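Peptidoglycan D,D-transpeptidase PbpA (Mycobacterium tuberculosis, PDB 3UN7) is a penicillin-binding transpeptidase that probably catalyses the cross-linking of peptidoglycan in the cell wall and takes part in regulating cell length. Local coordinates at residues P336-G340 with S351-R355; T108-Q114 with K142-V147; A70-E75 with T285-V289; Q31-Y35 with Y55-T59. One frame throughout, in Å; residues are numbered along the deposited sequence.

Four contacts around one junction illustrate how chemistry follows position in a fold. Contacts 2 and 4 are buried: contact 2 uses main-chain and amide hydrogen bonds to tie the start of a helix to an edge strand, whereas contact 4 relies on a leucine over a tyrosine ring. Contacts 1 and 3 are partly buried. Contact 1 joins the open end of a hairpin by hydrogen bonds and a methyl over a tyrosine ring, and contact 3 packs a short helix on a proline turn mainly by aliphatic groups. Residues 336-340 join three of them, Leu338 meeting Thr108 and Ile109 of contact 2 and Thr285 and Leu287 of contact 3. Contacts 1 and 4 both reach the same mixed sheet.

Contact 1 (P336-G340 with S351-R355); sequences PYLVG and STTVR. Unlike the reference sequence in segment 351-355: Arg355 (reference Gly).
The ring of Tyr337 has the methyl CG2 of Thr353 over one face, 3.9 Å from the ring centroid, a CH-pi contact displaced toward the rim on the side of CD1. Val339 C lies in the ring plane at its edge, and the side chain of Lys142 lies on the other side of the ring plane from the threonine, near the hydroxyl. The second flat group, the guanidinium of Arg355, presents its edge to that hydroxyl, with its plane turned only 16° from the ring. Arg355 NE donates to Tyr337 OH in a weak, strongly bent bond, and the place of the hydroxyl is somewhat doubtful. Arg355 itself stands where the reference sequence has glycine. These side chains flank the end of a beta hairpin, strands 339-343 and 349-352, at the margin of a mixed sheet in which 349-352 is an outermost strand. Just past that strand, Thr353 joins the two chains. Its N donates to Gly340 O at 2.9 Å, nearly straight at 169° although the donor stands above the carbonyl plane. Its OG1 also points to Val339 O, but the 2.5 Å between them is unusually short for a hydrogen bond, so the detail is doubtful. The first torsion of Thr353 sets OG1 beside the backbone N (chi1 -52°) and CG2 on the far side from that N, where the methyl meets the ring. Gly340 O also receives a CA-H...O contact from Thr352 CA at 3.6 Å. On the opposite flank, Tyr337 O takes a main-chain bond from Ile143 N.

Contact 2 (T108-Q114 with K142-V147); sequences TINPRIQ and KILALV
Gln114 meets Leu146 with both ends of its amide, and this belongs to the closely fitted, buried part of the contact. OE1 accepts from Leu146 N at 2.9 Å in a fairly straight bond, while NE2 donates to Leu146 O at 2.8 Å from well above the carbonyl plane. A bend at chi2 (90°) turns the amide toward the strand, and a further bond from NE2 to Val54 O helps fix its rotation. Beside it Ile109 CD1 lies 3.8 Å from Ala145 CA. Ile113 CG2 packs separately on Ala145 CB, and at the other end of the buried part Thr108 OG1 donates to Ile143 O at 2.6 Å. Strand 143-149 is an outermost strand of the antiparallel sheet of the transpeptidase domain, and Leu144 and Ala145, both opposite Ala135, form a classic beta bulge. The carbonyl at that bulge is put to use: Leu144 O accepts from Asn110 N at 2.9 Å. Asn110 is the N-cap of helix 111-123, its OD1 taking a weak bond from Arg112 N. Ile113 also touches Val453 and Ala457 of helix 446-458. The looser side lies toward partly exposed Lys142 and Leu144. There Thr108 CG2 rests against Lys142 CG at 3.6 Å, and Ile113 CD1 reaches Leu144 CB at 4.0 Å.

Contact 3 (A70-E75 with T285-V289); sequences ALERAE and TPLQV
Leu71 and Leu287 meet through their CD2 methyls, 3.8 Å apart, with the two side chains at about a right angle. Both carry CG beside the backbone N (chi1 -73° in Leu71, -54° in Leu287), and in both CD1 continues the extended chain while CD2 branches off it. In Leu287 the CD2 branch turns toward the helix and comes close against the main chain at its start, 3.4 Å from Ala70 C. The CD2 methyl of Leu71 also touches Pro286 CG at 3.7 Å, and that one proline atom meets three neighbours: Leu71 CD2, Ala74 CB at 3.9 Å and Glu75 OE1. The contact thus joins helix 70-74, from the region assigned to the dimerisation domain, to a loop of the transpeptidase domain, mainly by aliphatic packing. The peptide bond before Pro286 is cis, which bends the loop sharply, and Leu287 O takes two donors across this turn, Thr285 N and Thr285 OG1, each at 2.9 Å. Glu75 folds back at chi2 (-67°), so that OE1 crosses to the proline CG at about a right angle; Glu75 and Pro286 both also touch Val339, on the strand 339-343 that runs past them.

Contact 4 (Q31-Y35 with Y55-T59); sequences QLLAY and YAPVT
Leu33 covers one face of the Tyr55 ring in a CH-pi contact: its CD2 stands 3.7 Å from the ring centroid and only 9° off the normal, over the centre of the ring, with the side chains at about a right angle. Aliphatic contacts spread from the same leucine. Its CD1 reaches Tyr55 CD2 at 3.7 Å and Val58 CG1 at 4.0 Å, so the two methyls divide between ring centre and ring rim. Leu33 CB meets Thr59 CG2 at 3.6 Å, and Ala34 CB lies 4.1 Å from that methyl. Thr59 has OG1 between its backbone N and carbonyl carbon (chi1 64°), leaving CG2 to face the strand. Main-chain bonds run within the helix: Tyr55 O accepts from both Val58 N and Thr59 N, at 2.8 and 2.7 Å. Leu33 and Ala34, both opposite Ile26, form a classic beta bulge where the chain turns a corner in strand 31-38, consistent with both pointing toward the helix. That strand lies between 26-28 and 45-48 in the mixed sheet. Helix 52-59 packs against its bulge, with Tyr55 also resting on Pro111 and Gln114 of helix 111-123 and Thr59 bonded through the main chain to Glu72 of helix 70-74.

Contact 1 (P336-G340 with S351-R355)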
loop_
_atom_site.group_PDB
_atom_site.type_symbol
_atom_site.label_atom_id
_atom_site.label_comp_id
_atom_site.label_asym_id
_atom_site.label_seq_id
_atom_site.Cartn_x
_atom_site.Cartn_y
_atom_site.Cartn_z
ATOM N N PRO A 336 -8.150 -7.674 -2.519
ATOM C CA PRO A 336 -8.352 -6.502 -1.672
ATOM C C PRO A 336 -9.579 -5.722 -2.116
ATOM O O PRO A 336 -9.871 -5.604 -3.316
ATOM C CB PRO A 336 -7.067 -5.674 -1.851
ATOM C CG PRO A 336 -6.426 -6.174 -3.068
ATOM C CD PRO A 336 -7.012 -7.514 -3.449
ATOM N N TYR A 337 -10.319 -5.226 -1.144
ATOM C CA TYR A 337 -11.484 -4.427 -1.476
ATOM C C TYR A 337 -11.657 -3.307 -0.481
ATOM O O TYR A 337 -11.285 -3.462 0.684
ATOM C CB TYR A 337 -12.744 -5.293 -1.569
ATOM C CG TYR A 337 -13.211 -5.958 -0.286
ATOM C CD1 TYR A 337 -14.271 -5.422 0.451
ATOM C CD2 TYR A 337 -12.649 -7.168 0.150
ATOM C CE1 TYR A 337 -14.735 -6.039 1.605
ATOM C CE2 TYR A 337 -13.106 -7.793 1.312
ATOM C CZ TYR A 337 -14.152 -7.215 2.030
ATOM O OH TYR A 337 -14.632 -7.799 3.175
ATOM N N LEU A 338 -12.247 -2.204 -0.968
ATOM C CA LEU A 338 -12.425 -0.964 -0.221
ATOM C C LEU A 338 -13.880 -0.727 0.137
ATOM O O LEU A 338 -14.182 0.067 1.030
ATOM C CB LEU A 338 -11.946 0.214 -1.077
ATOM C CG LEU A 338 -11.942 1.630 -0.510
ATOM C CD1 LEU A 338 -11.109 1.635 0.768
ATOM C CD2 LEU A 338 -11.317 2.579 -1.571
ATOM N N VAL A 339 -14.791 -1.372 -0.592
ATOM C CA VAL A 339 -16.220 -1.165 -0.370
ATOM C C VAL A 339 -16.845 -2.420 0.218
ATOM O O VAL A 339 -16.901 -3.449 -0.438
ATOM C CB VAL A 339 -16.944 -0.699 -1.646
ATOM C CG1 VAL A 339 -18.474 -0.524 -1.374
ATOM C CG2 VAL A 339 -16.364 0.653 -2.108
ATOM N N GLY A 340 -17.312 -2.322 1.460
ATOM C CA GLY A 340 -17.944 -3.457 2.146
ATOM C C GLY A 340 -19.395 -3.658 1.768
ATOM O O GLY A 340 -19.868 -4.792 1.634
ATOM N N SER A 351 -26.032 -4.269 -2.027
ATOM C CA SER A 351 -24.963 -5.220 -2.281
ATOM C C SER A 351 -24.052 -5.328 -1.052
ATOM O O SER A 351 -23.821 -4.335 -0.361
ATOM C CB SER A 351 -24.127 -4.750 -3.473
ATOM O OG SER A 351 -23.314 -5.805 -3.930
ATOM N N THR A 352 -23.542 -6.531 -0.799
ATOM C CA THR A 352 -22.529 -6.771 0.237
ATOM C C THR A 352 -21.339 -7.496 -0.405
ATOM O O THR A 352 -21.512 -8.523 -1.069
ATOM C CB THR A 352 -23.076 -7.671 1.373
ATOM O OG1 THR A 352 -24.275 -7.109 1.919
ATOM C CG2 THR A 352 -22.037 -7.853 2.479
ATOM N N THR A 353 -20.138 -6.963 -0.227
ATOM C CA THR A 353 -18.967 -7.580 -0.827
ATOM C C THR A 353 -18.657 -8.908 -0.128
ATOM O O THR A 353 -18.725 -8.993 1.095
ATOM C CB THR A 353 -17.762 -6.634 -0.774
ATOM O OG1 THR A 353 -18.141 -5.369 -1.328
ATOM C CG2 THR A 353 -16.598 -7.197 -1.568
ATOM N N VAL A 354 -18.373 -9.948 -0.911
ATOM C CA VAL A 354 -17.957 -11.241 -0.364
ATOM C C VAL A 354 -16.460 -11.410 -0.599
ATOM O O VAL A 354 -15.971 -11.107 -1.674
ATOM C CB VAL A 354 -18.774 -12.425 -0.981
ATOM C CG1 VAL A 354 -18.794 -12.351 -2.511
ATOM C CG2 VAL A 354 -18.226 -13.779 -0.524
ATOM N N ARG A 355 -15.736 -11.863 0.422
ATOM C CA ARG A 355 -14.303 -12.118 0.315
ATOM C C ARG A 355 -14.023 -13.222 -0.713
ATOM O O ARG A 355 -14.818 -14.144 -0.874
ATOM C CB ARG A 355 -13.720 -12.508 1.678
ATOM C CG ARG A 355 -14.564 -12.116 2.889
ATOM C CD ARG A 355 -14.501 -10.627 3.195
ATOM N NE ARG A 355 -15.273 -10.163 4.365
ATOM C CZ ARG A 355 -15.488 -10.835 5.497
ATOM N NH1 ARG A 355 -16.190 -10.268 6.471
ATOM N NH2 ARG A 355 -15.008 -12.059 5.678
#

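Contact 2 (T108-Q114 with K142-V147)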
loop_
_atom_site.group_PDB
_atom_site.type_symbol
_atom_site.label_atom_id
_atom_site.label_comp_id
_atom_site.label_asym_id
_atom_site.label_seq_id
_atom_site.Cartn_x
_atom_site.Cartn_y
_atom_site.Cartn_z
ATOM N N THR A 108 -14.480 -0.125 3.790
ATOM C CA THR A 108 -13.841 -1.034 4.729
ATOM C C THR A 108 -12.856 -0.309 5.645
ATOM O O THR A 108 -12.224 -0.945 6.484
ATOM C CB THR A 108 -13.027 -2.104 3.984
ATOM O OG1 THR A 108 -12.175 -1.456 3.017
ATOM C CG2 THR A 108 -13.937 -3.066 3.268
ATOM N N ILE A 109 -12.690 1.004 5.451
ATOM C CA ILE A 109 -11.672 1.781 6.166
ATOM C C ILE A 109 -12.001 1.819 7.651
ATOM O O ILE A 109 -13.146 2.052 8.028
ATOM C CB ILE A 109 -11.564 3.243 5.612
ATOM C CG1 ILE A 109 -11.088 3.251 4.147
ATOM C CG2 ILE A 109 -10.622 4.119 6.477
ATOM C CD1 ILE A 109 -9.639 2.832 3.937
ATOM N N ASN A 110 -10.991 1.585 8.487
ATOM C CA ASN A 110 -11.129 1.790 9.926
ATOM C C ASN A 110 -10.549 3.178 10.232
ATOM O O ASN A 110 -9.357 3.377 10.066
ATOM C CB ASN A 110 -10.384 0.676 10.689
ATOM C CG ASN A 110 -10.507 0.806 12.202
ATOM O OD1 ASN A 110 -10.535 1.913 12.748
ATOM N ND2 ASN A 110 -10.569 -0.335 12.888
ATOM N N PRO A 111 -11.399 4.141 10.642
ATOM C CA PRO A 111 -10.990 5.521 10.868
ATOM C C PRO A 111 -9.820 5.652 11.846
ATOM O O PRO A 111 -8.932 6.466 11.612
ATOM C CB PRO A 111 -12.260 6.159 11.447
ATOM C CG PRO A 111 -13.350 5.399 10.795
ATOM C CD PRO A 111 -12.846 3.982 10.883
ATOM N N ARG A 112 -9.815 4.838 12.905
ATOM C CA ARG A 112 -8.711 4.805 13.878
ATOM C C ARG A 112 -7.398 4.469 13.189
ATOM O O ARG A 112 -6.372 5.093 13.458
ATOM C CB ARG A 112 -8.975 3.781 14.983
ATOM C CG ARG A 112 -10.217 4.058 15.800
ATOM C CD ARG A 112 -10.342 3.099 16.973
ATOM N NE ARG A 112 -9.860 3.699 18.219
ATOM C CZ ARG A 112 -10.586 3.836 19.330
ATOM N NH1 ARG A 112 -11.842 3.397 19.378
ATOM N NH2 ARG A 112 -10.048 4.404 20.407
ATOM N N ILE A 113 -7.437 3.502 12.277
ATOM C CA ILE A 113 -6.225 3.085 11.584
ATOM C C ILE A 113 -5.794 4.156 10.571
ATOM O O ILE A 113 -4.643 4.568 10.560
ATOM C CB ILE A 113 -6.386 1.690 10.929
ATOM C CG1 ILE A 113 -6.872 0.680 11.984
ATOM C CG2 ILE A 113 -5.052 1.196 10.307
ATOM C CD1 ILE A 113 -7.146 -0.715 11.413
ATOM N N GLN A 114 -6.731 4.622 9.749
ATOM C CA GLN A 114 -6.455 5.685 8.774
ATOM C C GLN A 114 -5.832 6.920 9.457
ATOM O O GLN A 114 -4.833 7.462 8.976
ATOM C CB GLN A 114 -7.746 6.076 8.051
ATOM C CG GLN A 114 -7.549 7.117 6.955
ATOM C CD GLN A 114 -7.261 6.495 5.605
ATOM O OE1 GLN A 114 -7.222 5.279 5.478
ATOM N NE2 GLN A 114 -7.076 7.333 4.583
ATOM N N LYS A 142 -9.969 -6.882 3.251
ATOM C CA LYS A 142 -10.447 -5.545 3.573
ATOM C C LYS A 142 -9.311 -4.555 3.594
ATOM O O LYS A 142 -8.268 -4.829 4.199
ATOM C CB LYS A 142 -11.106 -5.505 4.946
ATOM C CG LYS A 142 -12.512 -5.958 4.968
ATOM C CD LYS A 142 -13.116 -5.605 6.314
ATOM C CE LYS A 142 -14.182 -6.601 6.686
ATOM N NZ LYS A 142 -14.819 -6.268 7.996
ATOM N N ILE A 143 -9.511 -3.411 2.935
ATOM C CA ILE A 143 -8.518 -2.317 2.963
ATOM C C ILE A 143 -8.905 -1.462 4.163
ATOM O O ILE A 143 -9.968 -0.845 4.174
ATOM C CB ILE A 143 -8.471 -1.513 1.614
ATOM C CG1 ILE A 143 -7.894 -2.394 0.487
ATOM C CG2 ILE A 143 -7.644 -0.218 1.754
ATOM C CD1 ILE A 143 -8.078 -1.804 -0.916
ATOM N N LEU A 144 -8.063 -1.485 5.193
ATOM C CA LEU A 144 -8.368 -0.847 6.475
ATOM C C LEU A 144 -7.811 0.576 6.553
ATOM O O LEU A 144 -8.283 1.397 7.333
ATOM C CB LEU A 144 -7.843 -1.705 7.641
ATOM C CG LEU A 144 -8.269 -3.179 7.694
ATOM C CD1 LEU A 144 -7.475 -3.948 8.767
ATOM C CD2 LEU A 144 -9.761 -3.321 7.957
ATOM N N ALA A 145 -6.812 0.859 5.724
ATOM C CA ALA A 145 -6.298 2.201 5.600
ATOM C C ALA A 145 -5.659 2.333 4.246
ATOM O O ALA A 145 -5.041 1.390 3.734
ATOM C CB ALA A 145 -5.274 2.523 6.716
ATOM N N LEU A 146 -5.826 3.521 3.680
ATOM C CA LEU A 146 -5.244 3.889 2.411
ATOM C C LEU A 146 -4.839 5.346 2.575
ATOM O O LEU A 146 -5.660 6.242 2.435
ATOM C CB LEU A 146 -6.280 3.719 1.298
ATOM C CG LEU A 146 -5.790 3.579 -0.140
ATOM C CD1 LEU A 146 -5.028 2.262 -0.327
ATOM C CD2 LEU A 146 -7.002 3.650 -1.101
ATOM N N VAL A 147 -3.586 5.557 2.947
ATOM C CA VAL A 147 -3.065 6.884 3.282
ATOM C C VAL A 147 -2.055 7.337 2.242
ATOM O O VAL A 147 -1.200 6.566 1.827
ATOM C CB VAL A 147 -2.439 6.915 4.688
ATOM C CG1 VAL A 147 -1.838 8.294 4.984
ATOM C CG2 VAL A 147 -3.500 6.586 5.752
#

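Contact 3 (A70-E75 with T285-V289)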
loop_
_atom_site.group_PDB
_atom_site.type_symbol
_atom_site.label_atom_id
_atom_site.label_comp_id
_atom_site.label_asym_id
_atom_site.label_seq_id
_atom_site.Cartn_x
_atom_site.Cartn_y
_atom_site.Cartn_z
ATOM N N ALA A 70 -11.756 8.990 -7.434
ATOM C CA ALA A 70 -11.788 7.904 -6.450
ATOM C C ALA A 70 -13.209 7.333 -6.256
ATOM O O ALA A 70 -13.884 7.059 -7.251
ATOM C CB ALA A 70 -11.153 8.347 -5.119
ATOM N N LEU A 71 -13.673 7.172 -5.014
ATOM C CA LEU A 71 -15.003 6.549 -4.791
ATOM C C LEU A 71 -16.187 7.413 -5.209
ATOM O O LEU A 71 -17.241 6.879 -5.541
ATOM C CB LEU A 71 -15.192 6.106 -3.344
ATOM C CG LEU A 71 -14.430 4.878 -2.863
ATOM C CD1 LEU A 71 -14.820 4.603 -1.404
ATOM C CD2 LEU A 71 -14.707 3.653 -3.763
ATOM N N GLU A 72 -16.027 8.742 -5.189
ATOM C CA GLU A 72 -17.081 9.607 -5.746
ATOM C C GLU A 72 -17.331 9.204 -7.206
ATOM O O GLU A 72 -18.482 9.160 -7.678
ATOM C CB GLU A 72 -16.722 11.102 -5.660
ATOM C CG GLU A 72 -16.561 11.679 -4.241
ATOM C CD GLU A 72 -17.881 12.033 -3.547
ATOM O OE1 GLU A 72 -18.924 11.389 -3.818
ATOM O OE2 GLU A 72 -17.872 12.972 -2.719
ATOM N N ARG A 73 -16.254 8.898 -7.922
ATOM C CA ARG A 73 -16.381 8.517 -9.330
ATOM C C ARG A 73 -16.851 7.066 -9.461
ATOM O O ARG A 73 -17.802 6.775 -10.203
ATOM C CB ARG A 73 -15.061 8.728 -10.082
ATOM C CG ARG A 73 -15.194 8.554 -11.606
ATOM C CD ARG A 73 -13.959 9.076 -12.350
ATOM N NE ARG A 73 -14.146 9.119 -13.811
ATOM C CZ ARG A 73 -14.775 10.096 -14.475
ATOM N NH1 ARG A 73 -15.321 11.134 -13.834
ATOM N NH2 ARG A 73 -14.878 10.032 -15.799
ATOM N N ALA A 74 -16.178 6.164 -8.743
ATOM C CA ALA A 74 -16.430 4.723 -8.843
ATOM C C ALA A 74 -17.844 4.357 -8.392
ATOM O O ALA A 74 -18.484 3.472 -8.974
ATOM C CB ALA A 74 -15.383 3.941 -8.025
ATOM N N GLU A 75 -18.340 5.058 -7.373
ATOM C CA GLU A 75 -19.669 4.753 -6.841
ATOM C C GLU A 75 -20.679 5.827 -7.212
ATOM O O GLU A 75 -21.742 5.922 -6.614
ATOM C CB GLU A 75 -19.617 4.540 -5.313
ATOM C CG GLU A 75 -18.717 3.407 -4.860
ATOM C CD GLU A 75 -19.204 2.012 -5.278
ATOM O OE1 GLU A 75 -18.408 1.074 -5.148
ATOM O OE2 GLU A 75 -20.355 1.842 -5.730
ATOM N N THR A 285 -10.782 -2.046 -6.998
ATOM C CA THR A 285 -11.017 -2.226 -5.560
ATOM C C THR A 285 -12.281 -1.597 -4.945
ATOM O O THR A 285 -12.517 -1.814 -3.763
ATOM C CB THR A 285 -9.807 -1.741 -4.719
ATOM O OG1 THR A 285 -9.577 -0.357 -4.983
ATOM C CG2 THR A 285 -8.516 -2.573 -5.007
ATOM N N PRO A 286 -13.112 -0.847 -5.710
ATOM C CA PRO A 286 -13.272 -0.569 -7.155
ATOM C C PRO A 286 -12.373 0.527 -7.707
ATOM O O PRO A 286 -12.497 0.868 -8.891
ATOM C CB PRO A 286 -14.718 -0.107 -7.239
ATOM C CG PRO A 286 -14.862 0.693 -5.940
ATOM C CD PRO A 286 -14.130 -0.113 -4.924
ATOM N N LEU A 287 -11.484 1.077 -6.876
ATOM C CA LEU A 287 -10.453 1.995 -7.374
ATOM C C LEU A 287 -9.432 1.214 -8.196
ATOM O O LEU A 287 -9.051 0.108 -7.816
ATOM C CB LEU A 287 -9.733 2.739 -6.238
ATOM C CG LEU A 287 -10.593 3.501 -5.231
ATOM C CD1 LEU A 287 -9.737 4.401 -4.367
ATOM C CD2 LEU A 287 -11.649 4.326 -5.963
ATOM N N GLN A 288 -8.998 1.795 -9.310
ATOM C CA GLN A 288 -7.963 1.174 -10.146
ATOM C C GLN A 288 -6.603 1.255 -9.450
ATOM O O GLN A 288 -6.239 2.290 -8.865
ATOM C CB GLN A 288 -7.877 1.864 -11.513
ATOM C CG GLN A 288 -9.179 1.801 -12.337
ATOM C CD GLN A 288 -8.983 2.123 -13.816
ATOM O OE1 GLN A 288 -7.860 2.138 -14.326
ATOM N NE2 GLN A 288 -10.091 2.378 -14.514
ATOM N N VAL A 289 -5.862 0.162 -9.527
ATOM C CA VAL A 289 -4.517 0.074 -8.940
ATOM C C VAL A 289 -3.522 -0.066 -10.085
ATOM O O VAL A 289 -3.756 -0.841 -11.018
ATOM C CB VAL A 289 -4.423 -1.126 -7.992
ATOM C CG1 VAL A 289 -3.014 -1.243 -7.359
ATOM C CG2 VAL A 289 -5.497 -0.997 -6.894
#

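Contact 4 (Q31-Y35 with Y55-T59)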
loop_
_atom_site.group_PDB
_atom_site.type_symbol
_atom_site.label_atom_id
_atom_site.label_comp_id
_atom_site.label_asym_id
_atom_site.label_seq_id
_atom_site.Cartn_x
_atom_site.Cartn_y
_atom_site.Cartn_z
ATOM N N GLN A 31 -18.792 6.518 10.452
ATOM C CA GLN A 31 -18.489 7.947 10.401
ATOM C C GLN A 31 -18.540 8.431 8.969
ATOM O O GLN A 31 -18.201 7.685 8.053
ATOM C CB GLN A 31 -17.111 8.215 11.005
ATOM C CG GLN A 31 -17.012 7.660 12.430
ATOM C CD GLN A 31 -15.778 8.102 13.168
ATOM O OE1 GLN A 31 -14.997 7.270 13.629
ATOM N NE2 GLN A 31 -15.604 9.417 13.315
ATOM N N LEU A 32 -18.948 9.682 8.786
ATOM C CA LEU A 32 -19.095 10.236 7.454
ATOM C C LEU A 32 -17.747 10.682 6.921
ATOM O O LEU A 32 -16.993 11.377 7.614
ATOM C CB LEU A 32 -20.106 11.386 7.440
ATOM C CG LEU A 32 -21.472 11.016 8.029
ATOM C CD1 LEU A 32 -22.438 12.226 8.054
ATOM C CD2 LEU A 32 -22.063 9.849 7.257
ATOM N N LEU A 33 -17.440 10.251 5.700
ATOM C CA LEU A 33 -16.249 10.705 5.011
ATOM C C LEU A 33 -16.624 11.751 3.987
ATOM O O LEU A 33 -15.835 12.640 3.712
ATOM C CB LEU A 33 -15.557 9.538 4.291
ATOM C CG LEU A 33 -15.186 8.275 5.087
ATOM C CD1 LEU A 33 -14.200 7.444 4.261
ATOM C CD2 LEU A 33 -14.601 8.609 6.470
ATOM N N ALA A 34 -17.810 11.601 3.386
ATOM C CA ALA A 34 -18.309 12.545 2.395
ATOM C C ALA A 34 -19.828 12.596 2.479
ATOM O O ALA A 34 -20.480 11.557 2.630
ATOM C CB ALA A 34 -17.835 12.180 0.950
ATOM N N TYR A 35 -20.383 13.805 2.424
ATOM C CA TYR A 35 -21.835 14.006 2.514
ATOM C C TYR A 35 -22.247 15.310 1.803
ATOM O O TYR A 35 -21.402 16.125 1.443
ATOM C CB TYR A 35 -22.336 13.936 3.978
ATOM C CG TYR A 35 -21.875 15.046 4.912
ATOM C CD1 TYR A 35 -20.681 14.936 5.626
ATOM C CD2 TYR A 35 -22.657 16.187 5.119
ATOM C CE1 TYR A 35 -20.264 15.944 6.504
ATOM C CE2 TYR A 35 -22.235 17.197 5.991
ATOM C CZ TYR A 35 -21.047 17.067 6.675
ATOM O OH TYR A 35 -20.637 18.068 7.543
ATOM N N TYR A 55 -8.798 11.556 4.307
ATOM C CA TYR A 55 -9.555 10.584 3.482
ATOM C C TYR A 55 -9.622 10.888 1.987
ATOM O O TYR A 55 -10.290 10.177 1.250
ATOM C CB TYR A 55 -10.980 10.384 4.039
ATOM C CG TYR A 55 -10.962 9.784 5.421
ATOM C CD1 TYR A 55 -10.973 10.604 6.545
ATOM C CD2 TYR A 55 -10.913 8.397 5.606
ATOM C CE1 TYR A 55 -10.943 10.069 7.850
ATOM C CE2 TYR A 55 -10.901 7.847 6.906
ATOM C CZ TYR A 55 -10.899 8.699 8.006
ATOM O OH TYR A 55 -10.856 8.198 9.269
ATOM N N ALA A 56 -8.939 11.937 1.527
ATOM C CA ALA A 56 -8.911 12.244 0.087
ATOM C C ALA A 56 -8.579 11.041 -0.820
ATOM O O ALA A 56 -9.217 10.864 -1.845
ATOM C CB ALA A 56 -7.986 13.418 -0.208
ATOM N N PRO A 57 -7.583 10.206 -0.449
ATOM C CA PRO A 57 -7.287 9.028 -1.266
ATOM C C PRO A 57 -8.453 8.033 -1.361
ATOM O O PRO A 57 -8.497 7.231 -2.301
ATOM C CB PRO A 57 -6.118 8.381 -0.506
ATOM C CG PRO A 57 -5.437 9.533 0.148
ATOM C CD PRO A 57 -6.622 10.321 0.663
ATOM N N VAL A 58 -9.367 8.094 -0.386
ATOM C CA VAL A 58 -10.527 7.228 -0.365
ATOM C C VAL A 58 -11.714 7.935 -1.035
ATOM O O VAL A 58 -12.300 7.394 -1.962
ATOM C CB VAL A 58 -10.882 6.774 1.088
ATOM C CG1 VAL A 58 -12.208 5.992 1.113
ATOM C CG2 VAL A 58 -9.777 5.926 1.666
ATOM N N THR A 59 -12.059 9.138 -0.580
ATOM C CA THR A 59 -13.254 9.808 -1.129
ATOM C C THR A 59 -13.021 10.317 -2.553
ATOM O O THR A 59 -13.897 10.220 -3.390
ATOM C CB THR A 59 -13.744 10.980 -0.244
ATOM O OG1 THR A 59 -12.742 11.992 -0.204
ATOM C CG2 THR A 59 -14.077 10.508 1.187
#